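Local coordinates for uncharacterized conserved (Bdellovibrio bacteriovorus, PDB 7O21), which probably trims peptidoglycan as an L,D-carboxypeptidase of the YkuD family, an activity tied to the curved cell shape of this predatory bacterium, at residues Glu61-Ile66 / Ser185-Arg190; Leu112-Asn117 / Ile166-Thr171; Asp193-Val198 / Pro252-His257. All coordinates share one frame; numbering follows the deposited sequence.

Contact 1: Glu61-Ile66 / Ser185-Arg190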
ATOM      1  N   GLU A  61      11.737  27.397  -7.344  1.00 19.00           N
ATOM      2  CA  GLU A  61      10.617  27.552  -6.425  1.00 18.65           C
ATOM      3  C   GLU A  61       9.302  27.795  -7.143  1.00 21.92           C
ATOM      4  O   GLU A  61       8.247  27.798  -6.495  1.00 22.12           O
ATOM      5  CB  GLU A  61      10.859  28.734  -5.481  1.00 21.90           C
ATOM      6  CG  GLU A  61      12.110  28.615  -4.634  1.00 27.74           C
ATOM      7  CD  GLU A  61      12.190  29.710  -3.582  1.00 36.29           C
ATOM      8  OE1 GLU A  61      12.181  29.386  -2.377  1.00 41.03           O
ATOM      9  OE2 GLU A  61      12.242  30.895  -3.969  1.00 39.41           O
ATOM     10  N   GLN A  62       9.342  28.016  -8.449  1.00 18.30           N
ATOM     11  CA  GLN A  62       8.150  28.263  -9.239  1.00 19.69           C
ATOM     12  C   GLN A  62       7.673  26.976  -9.905  1.00 18.29           C
ATOM     13  O   GLN A  62       8.316  25.922  -9.836  1.00 17.74           O
ATOM     14  CB  GLN A  62       8.411  29.339 -10.303  1.00 23.26           C
ATOM     15  CG  GLN A  62       8.366  30.772  -9.786  1.00 27.11           C
ATOM     16  CD  GLN A  62       9.504  31.088  -8.844  1.00 38.57           C
ATOM     17  OE1 GLN A  62      10.672  30.902  -9.184  1.00 38.57           O
ATOM     18  NE2 GLN A  62       9.173  31.569  -7.645  1.00 34.19           N
ATOM     19  N   ILE A  63       6.501  27.066 -10.520  1.00 19.53           N
ATOM     20  CA  ILE A  63       5.942  25.982 -11.312  1.00 20.13           C
ATOM     21  C   ILE A  63       5.628  26.540 -12.694  1.00 19.65           C
ATOM     22  O   ILE A  63       5.349  27.734 -12.850  1.00 22.16           O
ATOM     23  CB  ILE A  63       4.676  25.370 -10.667  1.00 16.67           C
ATOM     24  CG1 ILE A  63       3.530  26.388 -10.652  1.00 18.85           C
ATOM     25  CG2 ILE A  63       4.995  24.834  -9.273  1.00 16.61           C
ATOM     26  CD1 ILE A  63       2.217  25.830 -10.140  1.00 18.24           C
ATOM     27  N   GLN A  64       5.654  25.669 -13.698  1.00 21.85           N
ATOM     28  CA  GLN A  64       5.420  26.094 -15.072  1.00 23.82           C
ATOM     29  C   GLN A  64       4.558  25.047 -15.761  1.00 22.73           C
ATOM     30  O   GLN A  64       4.877  23.860 -15.711  1.00 19.90           O
ATOM     31  CB  GLN A  64       6.759  26.222 -15.805  1.00 26.35           C
ATOM     32  CG  GLN A  64       6.663  26.796 -17.207  1.00 41.35           C
ATOM     33  CD  GLN A  64       8.023  27.056 -17.814  1.00 58.03           C
ATOM     34  OE1 GLN A  64       9.051  26.896 -17.156  1.00 62.17           O
ATOM     35  NE2 GLN A  64       8.039  27.472 -19.077  1.00 60.13           N
ATOM     36  N   LYS A  65       3.480  25.482 -16.406  1.00 21.35           N
ATOM     37  CA  LYS A  65       2.654  24.559 -17.172  1.00 20.98           C
ATOM     38  C   LYS A  65       3.356  24.267 -18.487  1.00 23.07           C
ATOM     39  O   LYS A  65       3.760  25.187 -19.205  1.00 30.02           O
ATOM     40  CB  LYS A  65       1.271  25.158 -17.436  1.00 26.19           C
ATOM     41  CG  LYS A  65       0.301  24.192 -18.112  1.00 24.99           C
ATOM     42  CD  LYS A  65      -1.032  24.859 -18.452  1.00 26.09           C
ATOM     43  CE  LYS A  65      -1.977  24.870 -17.252  1.00 31.09           C
ATOM     44  NZ  LYS A  65      -3.337  25.414 -17.568  1.00 33.94           N
ATOM     45  N   ILE A  66       3.520  22.985 -18.801  1.00 19.42           N
ATOM     46  CA  ILE A  66       4.226  22.595 -20.006  1.00 22.05           C
ATOM     47  C   ILE A  66       3.301  22.056 -21.089  1.00 23.49           C
ATOM     48  O   ILE A  66       3.622  22.195 -22.273  1.00 21.96           O
ATOM     49  CB  ILE A  66       5.399  21.633 -19.753  1.00 26.88           C
ATOM     50  CG1 ILE A  66       4.886  20.357 -19.115  1.00 22.15           C
ATOM     51  CG2 ILE A  66       6.469  22.302 -18.886  1.00 36.51           C
ATOM     52  CD1 ILE A  66       5.970  19.319 -18.883  1.00 32.32           C
ATOM     53  N   SER A 185       1.576  36.867  -8.677  1.00 26.51           N
ATOM     54  CA  SER A 185       1.759  37.540  -7.389  1.00 29.35           C
ATOM     55  C   SER A 185       0.981  36.857  -6.277  1.00 26.85           C
ATOM     56  O   SER A 185       1.520  36.606  -5.189  1.00 26.41           O
ATOM     57  CB  SER A 185       1.333  39.008  -7.470  1.00 31.42           C
ATOM     58  OG  SER A 185       1.944  39.738  -6.428  1.00 45.23           O
ATOM     59  N   GLU A 186      -0.309  36.616  -6.508  1.00 26.27           N
ATOM     60  CA  GLU A 186      -1.122  35.938  -5.510  1.00 25.44           C
ATOM     61  C   GLU A 186      -0.588  34.537  -5.243  1.00 25.28           C
ATOM     62  O   GLU A 186      -0.532  34.094  -4.089  1.00 23.93           O
ATOM     63  CB  GLU A 186      -2.570  35.858  -5.992  1.00 26.61           C
ATOM     64  CG  GLU A 186      -3.525  35.181  -5.038  1.00 28.20           C
ATOM     65  CD  GLU A 186      -3.537  35.811  -3.658  1.00 35.91           C
ATOM     66  OE1 GLU A 186      -3.194  37.008  -3.530  1.00 40.36           O
ATOM     67  OE2 GLU A 186      -3.898  35.103  -2.698  1.00 31.97           O
ATOM     68  N   HIS A 187      -0.172  33.832  -6.302  1.00 21.26           N
ATOM     69  CA  HIS A 187       0.357  32.475  -6.143  1.00 20.14           C
ATOM     70  C   HIS A 187       1.604  32.478  -5.277  1.00 22.82           C
ATOM     71  O   HIS A 187       1.738  31.662  -4.354  1.00 20.82           O
ATOM     72  CB  HIS A 187       0.678  31.866  -7.509  1.00 17.61           C
ATOM     73  CG  HIS A 187       0.839  30.379  -7.475  1.00 17.97           C
ATOM     74  ND1 HIS A 187       2.055  29.766  -7.265  1.00 23.15           N
ATOM     75  CD2 HIS A 187      -0.069  29.387  -7.616  1.00 19.57           C
ATOM     76  CE1 HIS A 187       1.889  28.454  -7.283  1.00 19.17           C
ATOM     77  NE2 HIS A 187       0.608  28.200  -7.483  1.00 19.47           N
ATOM     78  N   ASP A 188       2.534  33.394  -5.552  0.64 21.92           N
ATOM     79  CA  ASP A 188       3.756  33.456  -4.760  0.64 21.46           C
ATOM     80  C   ASP A 188       3.460  33.826  -3.314  0.64 25.03           C
ATOM     81  O   ASP A 188       4.115  33.326  -2.391  0.64 21.25           O
ATOM     82  CB  ASP A 188       4.756  34.435  -5.367  0.64 25.33           C
ATOM     83  CG  ASP A 188       6.086  34.398  -4.658  0.64 27.01           C
ATOM     84  OD1 ASP A 188       6.802  33.385  -4.802  0.64 26.89           O
ATOM     85  OD2 ASP A 188       6.409  35.365  -3.937  0.64 31.96           O
ATOM     86  N   LYS A 189       2.481  34.702  -3.095  1.00 21.38           N
ATOM     87  CA  LYS A 189       2.109  35.053  -1.731  1.00 24.30           C
ATOM     88  C   LYS A 189       1.624  33.823  -0.981  1.00 26.24           C
ATOM     89  O   LYS A 189       2.059  33.555   0.142  1.00 23.57           O
ATOM     90  CB  LYS A 189       1.044  36.153  -1.751  1.00 23.73           C
ATOM     91  CG  LYS A 189       0.664  36.679  -0.377  1.00 37.46           C
ATOM     92  CD  LYS A 189      -0.603  36.016   0.138  1.00 45.20           C
ATOM     93  CE  LYS A 189      -1.010  36.569   1.502  1.00 49.21           C
ATOM     94  NZ  LYS A 189       0.130  36.636   2.466  1.00 47.99           N
ATOM     95  N   ARG A 190       0.727  33.054  -1.601  1.00 20.92           N
ATOM     96  CA  ARG A 190       0.233  31.826  -0.983  1.00 21.47           C
ATOM     97  C   ARG A 190       1.356  30.829  -0.743  1.00 17.59           C
ATOM     98  O   ARG A 190       1.406  30.185   0.314  1.00 21.16           O
ATOM     99  CB  ARG A 190      -0.854  31.206  -1.855  1.00 22.12           C
ATOM    100  CG  ARG A 190      -2.069  32.094  -2.007  1.00 24.21           C
ATOM    101  CD  ARG A 190      -3.223  31.341  -2.619  1.00 27.03           C
ATOM    102  NE  ARG A 190      -4.341  32.233  -2.898  1.00 29.20           N
ATOM    103  CZ  ARG A 190      -5.590  31.823  -3.075  1.00 35.36           C
ATOM    104  NH1 ARG A 190      -5.886  30.530  -2.995  1.00 36.69           N
ATOM    105  NH2 ARG A 190      -6.541  32.708  -3.333  1.00 33.94           N
TER
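H187 NE2, on the ring that I63 touches, hydrogen-bonds to the main-chain O of L30 on strand 30-32, with a second, weak bond to P27 O on strand 26-27, which should limit the rotation of the imidazole. CD1 of I63 reaches that ring from strand 62-73 of the YkuD catalytic sheet, and its side chain crosses that of H187 at about a right angle. The methyl meets the ring obliquely along its CE1-NE2 bond, with I63 CD1 3.9 Å from H187 CE1. In I63, CG1 sits between the backbone N and the carbonyl carbon (chi1 66°); the extended second torsion then sends CD1 out to the helix. L26 touches both I63 and H187, and F56 also packs on I63. Helix 184-206 continues into the NTF2-like domain, so the contact joins the catalytic sheet to the start of that helix.

Nearer the solvent the pairing is loose. Q62 NE2 lies 4.1 Å from D188 OD1, too far for a bond; D188 has two modelled positions, and in this one alone OD1 is in a salt bridge with R191. Within the helix, R190 NE gives a nearly straight bond of 2.9 Å to E186 OE2 (168°), which accepts in the guanidinium plane through its anti lone pair. Strand and helix thus meet through one van der Waals touch of a methyl on the imidazole, with a loose polar approach beside it, while NE2 of the buried ring is satisfied by L30 O.

Contact 2: Leu112-Asn117 / Ile166-Thr171. With EDO (1,2-ethanediol), chain K.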
ATOM      1  N   LEU A 112      -3.324   2.270 -22.149  1.00 19.54           N
ATOM      2  CA  LEU A 112      -2.526   2.317 -20.934  1.00 18.63           C
ATOM      3  C   LEU A 112      -3.417   2.758 -19.791  1.00 16.90           C
ATOM      4  O   LEU A 112      -4.355   3.528 -19.981  1.00 16.19           O
ATOM      5  CB  LEU A 112      -1.384   3.335 -21.054  1.00 21.30           C
ATOM      6  CG  LEU A 112      -0.071   3.022 -21.768  1.00 25.95           C
ATOM      7  CD1 LEU A 112       0.863   4.221 -21.631  1.00 22.98           C
ATOM      8  CD2 LEU A 112       0.585   1.783 -21.195  1.00 24.49           C
ATOM      9  N   ALA A 113      -3.071   2.310 -18.588  1.00 15.83           N
ATOM     10  CA  ALA A 113      -3.689   2.818 -17.372  1.00 15.59           C
ATOM     11  C   ALA A 113      -2.606   3.021 -16.335  1.00 16.71           C
ATOM     12  O   ALA A 113      -1.630   2.271 -16.283  1.00 17.62           O
ATOM     13  CB  ALA A 113      -4.739   1.864 -16.786  1.00 16.78           C
ATOM     14  N   PHE A 114      -2.794   4.032 -15.495  1.00 14.55           N
ATOM     15  CA  PHE A 114      -1.939   4.256 -14.341  1.00 13.72           C
ATOM     16  C   PHE A 114      -2.810   4.224 -13.100  1.00 14.74           C
ATOM     17  O   PHE A 114      -3.830   4.915 -13.039  1.00 16.43           O
ATOM     18  CB  PHE A 114      -1.235   5.605 -14.448  1.00 15.36           C
ATOM     19  CG  PHE A 114      -0.242   5.669 -15.563  1.00 16.82           C
ATOM     20  CD1 PHE A 114      -0.637   6.081 -16.832  1.00 17.47           C
ATOM     21  CD2 PHE A 114       1.086   5.301 -15.357  1.00 17.77           C
ATOM     22  CE1 PHE A 114       0.269   6.129 -17.873  1.00 19.52           C
ATOM     23  CE2 PHE A 114       2.000   5.344 -16.405  1.00 18.57           C
ATOM     24  CZ  PHE A 114       1.587   5.759 -17.664  1.00 19.66           C
ATOM     25  N   THR A 115      -2.422   3.399 -12.127  1.00 15.08           N
ATOM     26  CA  THR A 115      -3.196   3.324 -10.902  1.00 15.65           C
ATOM     27  C   THR A 115      -2.798   4.465  -9.976  1.00 16.38           C
ATOM     28  O   THR A 115      -1.733   5.073 -10.124  1.00 15.05           O
ATOM     29  CB  THR A 115      -2.939   1.988 -10.207  1.00 17.02           C
ATOM     30  OG1 THR A 115      -1.574   1.951  -9.750  1.00 16.58           O
ATOM     31  CG2 THR A 115      -3.186   0.818 -11.173  1.00 18.51           C
ATOM     32  N   THR A 116      -3.651   4.724  -8.996  1.00 17.06           N
ATOM     33  CA  THR A 116      -3.369   5.730  -7.978  1.00 17.67           C
ATOM     34  C   THR A 116      -3.313   5.090  -6.592  1.00 17.29           C
ATOM     35  O   THR A 116      -3.539   3.882  -6.413  1.00 18.48           O
ATOM     36  CB  THR A 116      -4.431   6.833  -7.969  1.00 17.56           C
ATOM     37  OG1 THR A 116      -5.662   6.319  -7.428  1.00 16.41           O
ATOM     38  CG2 THR A 116      -4.658   7.431  -9.373  1.00 18.83           C
ATOM     39  N   ASN A 117      -3.007   5.919  -5.596  1.00 16.07           N
ATOM     40  CA  ASN A 117      -3.065   5.506  -4.202  1.00 17.16           C
ATOM     41  C   ASN A 117      -4.421   5.788  -3.568  1.00 18.92           C
ATOM     42  O   ASN A 117      -4.528   5.754  -2.339  1.00 19.47           O
ATOM     43  CB  ASN A 117      -1.933   6.153  -3.393  1.00 17.44           C
ATOM     44  CG  ASN A 117      -2.073   7.665  -3.300  1.00 16.76           C
ATOM     45  OD1 ASN A 117      -2.467   8.310  -4.246  1.00 17.46           O
ATOM     46  ND2 ASN A 117      -1.774   8.224  -2.121  1.00 20.02           N
ATOM     47  N   ILE A 166       5.502  10.491 -16.313  1.00 17.37           N
ATOM     48  CA  ILE A 166       5.046   9.820 -15.103  1.00 17.38           C
ATOM     49  C   ILE A 166       6.155   8.933 -14.560  1.00 18.22           C
ATOM     50  O   ILE A 166       6.628   8.015 -15.241  1.00 21.75           O
ATOM     51  CB  ILE A 166       3.754   9.031 -15.352  1.00 17.05           C
ATOM     52  CG1 ILE A 166       2.602  10.000 -15.617  1.00 17.11           C
ATOM     53  CG2 ILE A 166       3.443   8.127 -14.156  1.00 18.46           C
ATOM     54  CD1 ILE A 166       1.392   9.306 -16.210  1.00 18.47           C
ATOM     55  N   LYS A 167       6.558   9.211 -13.326  1.00 16.28           N
ATOM     56  CA  LYS A 167       7.505   8.387 -12.591  1.00 17.10           C
ATOM     57  C   LYS A 167       6.684   7.566 -11.607  1.00 18.20           C
ATOM     58  O   LYS A 167       6.041   8.117 -10.704  1.00 17.52           O
ATOM     59  CB  LYS A 167       8.502   9.296 -11.877  1.00 19.53           C
ATOM     60  CG  LYS A 167       9.632   8.590 -11.161  1.00 24.70           C
ATOM     61  CD  LYS A 167      10.631   9.671 -10.709  1.00 24.18           C
ATOM     62  CE  LYS A 167      11.949   9.117 -10.273  1.00 33.77           C
ATOM     63  NZ  LYS A 167      12.793  10.272  -9.885  1.00 22.18           N
ATOM     64  N   LEU A 168       6.679   6.249 -11.798  1.00 19.17           N
ATOM     65  CA  LEU A 168       5.829   5.397 -10.980  1.00 19.19           C
ATOM     66  C   LEU A 168       6.219   5.508  -9.516  1.00 19.28           C
ATOM     67  O   LEU A 168       7.404   5.506  -9.169  1.00 18.67           O
ATOM     68  CB  LEU A 168       5.933   3.949 -11.448  1.00 19.58           C
ATOM     69  CG  LEU A 168       5.390   3.696 -12.850  1.00 21.57           C
ATOM     70  CD1 LEU A 168       5.491   2.207 -13.139  1.00 24.38           C
ATOM     71  CD2 LEU A 168       3.953   4.185 -12.961  1.00 23.59           C
ATOM     72  N   GLY A 169       5.213   5.621  -8.654  1.00 17.54           N
ATOM     73  CA  GLY A 169       5.427   5.799  -7.243  1.00 19.71           C
ATOM     74  C   GLY A 169       5.684   7.222  -6.807  1.00 18.89           C
ATOM     75  O   GLY A 169       5.721   7.481  -5.594  1.00 20.71           O
ATOM     76  N   GLU A 170       5.844   8.153  -7.740  1.00 16.79           N
ATOM     77  CA  GLU A 170       6.280   9.500  -7.378  1.00 16.99           C
ATOM     78  C   GLU A 170       5.427  10.620  -7.960  1.00 16.71           C
ATOM     79  O   GLU A 170       5.188  11.617  -7.277  1.00 21.51           O
ATOM     80  CB  GLU A 170       7.746   9.713  -7.778  1.00 16.79           C
ATOM     81  CG  GLU A 170       8.714   8.687  -7.190  1.00 17.77           C
ATOM     82  CD  GLU A 170       8.796   8.728  -5.686  1.00 26.56           C
ATOM     83  OE1 GLU A 170       8.455   9.768  -5.083  1.00 21.07           O
ATOM     84  OE2 GLU A 170       9.228   7.706  -5.103  1.00 31.37           O
ATOM     85  N   THR A 171       4.973  10.501  -9.196  1.00 14.13           N
ATOM     86  CA  THR A 171       4.301  11.650  -9.823  1.00 13.83           C
ATOM     87  C   THR A 171       2.923  11.898  -9.209  1.00 14.45           C
ATOM     88  O   THR A 171       2.056  11.013  -9.271  1.00 14.53           O
ATOM     89  CB  THR A 171       4.188  11.450 -11.336  1.00 14.59           C
ATOM     90  OG1 THR A 171       5.507  11.415 -11.892  1.00 16.21           O
ATOM     91  CG2 THR A 171       3.401  12.606 -11.984  1.00 15.16           C
TER
HETATM   92  C1  EDO K 409      12.846   7.134  -1.832  0.68 35.07           C
HETATM   93  O1  EDO K 409      13.765   6.873  -2.898  0.68 42.11           O
HETATM   94  C2  EDO K 409      11.670   7.923  -2.392  0.68 34.40           C
HETATM   95  O2  EDO K 409      11.003   7.132  -3.384  0.68 39.81           O
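The first torsion of F114 turns CG anti to the carbonyl carbon, and its chi2 of 90° stands the ring square to the CA-CB-CG plane; from the other segment I166, its chain nearly extended at chi2 (165°), sends CD1 straight at one face. The methyl sits over the middle of the ring, I166 CD1 lying 3.7 Å from the F114 ring centroid and only 8° off the ring normal, a well-centred CH-pi contact. The other branch, I166 CG2, comes over the same face toward its CD2-CE2 side, 3.9 Å from F114 CE2. L168 approaches the ring differently: its CD2 comes to the edge, in the ring plane, 3.9 Å from F114 CD2.

The loop holds itself in shape. K167 N bonds almost linearly to T171 OG1 at 2.8 Å, while K167 O accepts from both E170 N and T171 N. E170 OE2 takes a 2.5 Å hydrogen bond from O2 of an ethanediol, probably a crystallisation additive.

I159 and A163 of helix 156-163 also pack on F114, whose side chain is about 7 Å from that of H136, a predicted active-site residue. With only a CH-pi contact and methyl packing between them, the loop before strand 172-176 is held to strand 113-116 here by shape and dispersion, not by polar bonds.

Contact 3: Asp193-Val198 / Pro252-His257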
ATOM      1  N   ASP A 193       3.302  31.960   2.237  1.00 20.52           N
ATOM      2  CA  ASP A 193       2.530  31.765   3.458  1.00 18.75           C
ATOM      3  C   ASP A 193       2.674  30.335   3.955  1.00 20.37           C
ATOM      4  O   ASP A 193       2.921  30.092   5.142  1.00 19.89           O
ATOM      5  CB  ASP A 193       1.059  32.087   3.202  1.00 23.28           C
ATOM      6  CG  ASP A 193       0.782  33.574   3.155  1.00 25.93           C
ATOM      7  OD1 ASP A 193       1.673  34.370   3.526  1.00 31.14           O
ATOM      8  OD2 ASP A 193      -0.339  33.932   2.750  1.00 33.75           O
ATOM      9  N   LEU A 194       2.527  29.367   3.049  1.00 19.15           N
ATOM     10  CA  LEU A 194       2.622  27.971   3.465  1.00 19.84           C
ATOM     11  C   LEU A 194       4.069  27.583   3.760  1.00 17.01           C
ATOM     12  O   LEU A 194       4.329  26.782   4.667  1.00 18.53           O
ATOM     13  CB  LEU A 194       1.986  27.068   2.403  1.00 18.91           C
ATOM     14  CG  LEU A 194       0.463  26.939   2.533  1.00 19.78           C
ATOM     15  CD1 LEU A 194       0.071  26.379   3.901  1.00 22.00           C
ATOM     16  CD2 LEU A 194      -0.232  28.272   2.284  1.00 29.77           C
ATOM     17  N   SER A 195       5.026  28.137   3.009  1.00 17.81           N
ATOM     18  CA  SER A 195       6.434  27.908   3.331  1.00 19.34           C
ATOM     19  C   SER A 195       6.757  28.379   4.740  1.00 21.14           C
ATOM     20  O   SER A 195       7.512  27.721   5.464  1.00 20.19           O
ATOM     21  CB  SER A 195       7.345  28.611   2.325  1.00 18.42           C
ATOM     22  OG  SER A 195       7.228  28.035   1.041  1.00 24.43           O
ATOM     23  N   ARG A 196       6.194  29.517   5.145  1.00 20.85           N
ATOM     24  CA  ARG A 196       6.442  30.016   6.492  1.00 19.05           C
ATOM     25  C   ARG A 196       5.814  29.112   7.543  1.00 20.73           C
ATOM     26  O   ARG A 196       6.392  28.918   8.615  1.00 21.40           O
ATOM     27  CB  ARG A 196       5.948  31.458   6.625  1.00 23.49           C
ATOM     28  CG  ARG A 196       6.818  32.463   5.898  1.00 27.15           C
ATOM     29  CD  ARG A 196       6.483  33.893   6.310  1.00 36.05           C
ATOM     30  NE  ARG A 196       5.047  34.152   6.282  1.00 33.97           N
ATOM     31  CZ  ARG A 196       4.390  34.612   5.222  1.00 36.61           C
ATOM     32  NH1 ARG A 196       5.040  34.866   4.091  1.00 36.20           N
ATOM     33  NH2 ARG A 196       3.082  34.819   5.291  1.00 41.28           N
ATOM     34  N   PHE A 197       4.634  28.555   7.262  1.00 19.89           N
ATOM     35  CA  PHE A 197       4.033  27.576   8.168  1.00 19.46           C
ATOM     36  C   PHE A 197       4.953  26.371   8.351  1.00 19.35           C
ATOM     37  O   PHE A 197       5.269  25.977   9.483  1.00 19.66           O
ATOM     38  CB  PHE A 197       2.652  27.146   7.645  1.00 18.83           C
ATOM     39  CG  PHE A 197       2.013  26.011   8.429  1.00 20.35           C
ATOM     40  CD1 PHE A 197       1.238  26.260   9.564  1.00 20.99           C
ATOM     41  CD2 PHE A 197       2.183  24.697   8.026  1.00 21.70           C
ATOM     42  CE1 PHE A 197       0.646  25.216  10.260  1.00 20.77           C
ATOM     43  CE2 PHE A 197       1.598  23.657   8.725  1.00 20.97           C
ATOM     44  CZ  PHE A 197       0.827  23.923   9.849  1.00 23.53           C
ATOM     45  N   VAL A 198       5.431  25.799   7.244  1.00 18.13           N
ATOM     46  CA  VAL A 198       6.335  24.655   7.335  1.00 17.50           C
ATOM     47  C   VAL A 198       7.603  25.027   8.097  1.00 18.04           C
ATOM     48  O   VAL A 198       8.115  24.236   8.902  1.00 18.52           O
ATOM     49  CB  VAL A 198       6.655  24.109   5.930  1.00 17.51           C
ATOM     50  CG1 VAL A 198       7.719  23.014   6.026  1.00 19.21           C
ATOM     51  CG2 VAL A 198       5.392  23.582   5.265  1.00 18.28           C
ATOM     52  N   PRO A 252      10.030  21.480  -0.411  1.00 18.55           N
ATOM     53  CA  PRO A 252       8.956  20.487  -0.436  1.00 17.07           C
ATOM     54  C   PRO A 252       7.952  20.670  -1.567  1.00 17.32           C
ATOM     55  O   PRO A 252       7.808  21.742  -2.159  1.00 18.96           O
ATOM     56  CB  PRO A 252       8.245  20.741   0.902  1.00 17.32           C
ATOM     57  CG  PRO A 252       8.403  22.204   1.099  1.00 21.44           C
ATOM     58  CD  PRO A 252       9.805  22.510   0.619  1.00 22.24           C
ATOM     59  N   TYR A 253       7.268  19.559  -1.889  0.52 15.68           N
ATOM     60  CA  TYR A 253       5.955  19.646  -2.522  0.52 14.72           C
ATOM     61  C   TYR A 253       5.016  20.297  -1.517  0.52 14.21           C
ATOM     62  O   TYR A 253       5.033  19.971  -0.328  0.52 14.87           O
ATOM     63  CB  TYR A 253       5.342  18.261  -2.790  0.52 16.16           C
ATOM     64  CG  TYR A 253       5.841  17.394  -3.933  0.52 16.50           C
ATOM     65  CD1 TYR A 253       5.554  17.683  -5.264  0.52 14.63           C
ATOM     66  CD2 TYR A 253       6.520  16.220  -3.663  0.52 15.11           C
ATOM     67  CE1 TYR A 253       5.995  16.840  -6.293  0.52 13.97           C
ATOM     68  CE2 TYR A 253       6.955  15.396  -4.666  0.52 13.49           C
ATOM     69  CZ  TYR A 253       6.675  15.690  -5.968  0.52 14.58           C
ATOM     70  OH  TYR A 253       7.149  14.829  -6.940  0.52 15.09           O
ATOM     71  N   ILE A 254       4.173  21.199  -2.002  1.00 13.35           N
ATOM     72  CA  ILE A 254       3.118  21.797  -1.182  1.00 15.15           C
ATOM     73  C   ILE A 254       1.855  21.856  -2.026  1.00 15.31           C
ATOM     74  O   ILE A 254       1.841  22.498  -3.087  1.00 15.64           O
ATOM     75  CB  ILE A 254       3.470  23.208  -0.685  1.00 15.55           C
ATOM     76  CG1 ILE A 254       4.816  23.185   0.035  1.00 16.19           C
ATOM     77  CG2 ILE A 254       2.354  23.729   0.246  1.00 17.06           C
ATOM     78  CD1 ILE A 254       5.320  24.574   0.469  1.00 21.43           C
ATOM     79  N   VAL A 255       0.809  21.164  -1.576  1.00 15.30           N
ATOM     80  CA  VAL A 255      -0.509  21.211  -2.198  1.00 13.61           C
ATOM     81  C   VAL A 255      -1.518  21.582  -1.117  1.00 13.95           C
ATOM     82  O   VAL A 255      -1.545  20.968  -0.045  1.00 15.79           O
ATOM     83  CB  VAL A 255      -0.884  19.865  -2.836  1.00 16.15           C
ATOM     84  CG1 VAL A 255      -2.254  19.950  -3.491  1.00 18.01           C
ATOM     85  CG2 VAL A 255       0.148  19.497  -3.881  1.00 21.12           C
ATOM     86  N   GLN A 256      -2.362  22.570  -1.414  1.00 15.48           N
ATOM     87  CA  GLN A 256      -3.404  22.996  -0.486  1.00 16.85           C
ATOM     88  C   GLN A 256      -4.694  23.119  -1.277  1.00 16.55           C
ATOM     89  O   GLN A 256      -4.806  23.981  -2.150  1.00 20.86           O
ATOM     90  CB  GLN A 256      -3.044  24.333   0.158  1.00 22.17           C
ATOM     91  CG  GLN A 256      -3.736  24.555   1.497  1.00 24.59           C
ATOM     92  CD  GLN A 256      -5.216  24.849   1.356  1.00 26.12           C
ATOM     93  OE1 GLN A 256      -6.078  24.047   1.759  1.00 25.57           O
ATOM     94  NE2 GLN A 256      -5.525  26.009   0.790  1.00 25.50           N
ATOM     95  N   HIS A 257      -5.659  22.257  -0.980  1.00 15.56           N
ATOM     96  CA  HIS A 257      -6.924  22.241  -1.697  1.00 15.43           C
ATOM     97  C   HIS A 257      -8.054  21.927  -0.725  1.00 18.51           C
ATOM     98  O   HIS A 257      -7.948  20.993   0.072  1.00 16.95           O
ATOM     99  CB  HIS A 257      -6.871  21.214  -2.836  1.00 17.88           C
ATOM    100  CG  HIS A 257      -8.118  21.158  -3.652  1.00 20.64           C
ATOM    101  ND1 HIS A 257      -9.026  20.126  -3.550  1.00 26.93           N
ATOM    102  CD2 HIS A 257      -8.617  22.013  -4.569  1.00 24.88           C
ATOM    103  CE1 HIS A 257     -10.025  20.341  -4.384  1.00 26.98           C
ATOM    104  NE2 HIS A 257      -9.810  21.487  -5.004  1.00 21.77           N
TER
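I254 meets L194 and S195 where the long helix 184-206 lies across the antiparallel sheet of the NTF2-like domain, the helix-on-curved-sheet packing that defines this fold. Strand 246-257 packs against the helix here.

P252 comes first, just before the regular part of the strand; its CB bond points toward the helix, and P252 CG remains 5.0 Å from V198 CG1, a loose approach. Y253 faces elsewhere and, in the conformer given, spends its hydroxyl on S40 N. I254 then carries the contact. Its CB points at the helix and its two branches divide the work: the CG2 methyl, anti to the backbone N, lies 4.0 Å from L194 CB, whereas CG1, anti to the carbonyl carbon (chi1 -54°), extends CD1 toward the next helical residue, S195. V198 CG2, 4.9 Å from I254 CD1, is a looser neighbour one turn beyond L194. V255 points away from the helix. Q256 returns to the helix side, where its aliphatic part lies loosely beside L194, Q256 CG being 4.9 Å from L194 CD1. H257 closes the strand on the opposite side from Q256, its ring stacked on F176 of strand 172-176 in the catalytic sheet, so the strand serves both domains.

L31 and L261 pack on L194 as well, extending the apolar layer between helix and sheet beyond I254. S195 is a polar side chain at that layer: its OG hydrogen-bonds to the main-chain O of R191 one turn earlier and lies 4.0 Å from I254 CD1.

In the fold
Contacts 1 and 3 both use helix 184-206, on adjoining segments, and their centres lie 12 Å apart: the first turns meet strand 62-73 of the catalytic-domain sheet, the following ones strand 246-257 of the NTF2-like domain. One helix therefore bears on both domains. Contact 2, nested along the chain within the loop closed by contact 1, lies elsewhere in the catalytic domain, on strand 113-116, its centre 24 Å from that of contact 1 and 23 Å from that of contact 3. Both earlier contacts close before contact 3 opens. Contacts 1 and 2 reach the same mixed sheet, whereas E170 O of contact 2 lies 3.8 Å from Y253 OH of contact 3 in the conformer given, linking the two family regions.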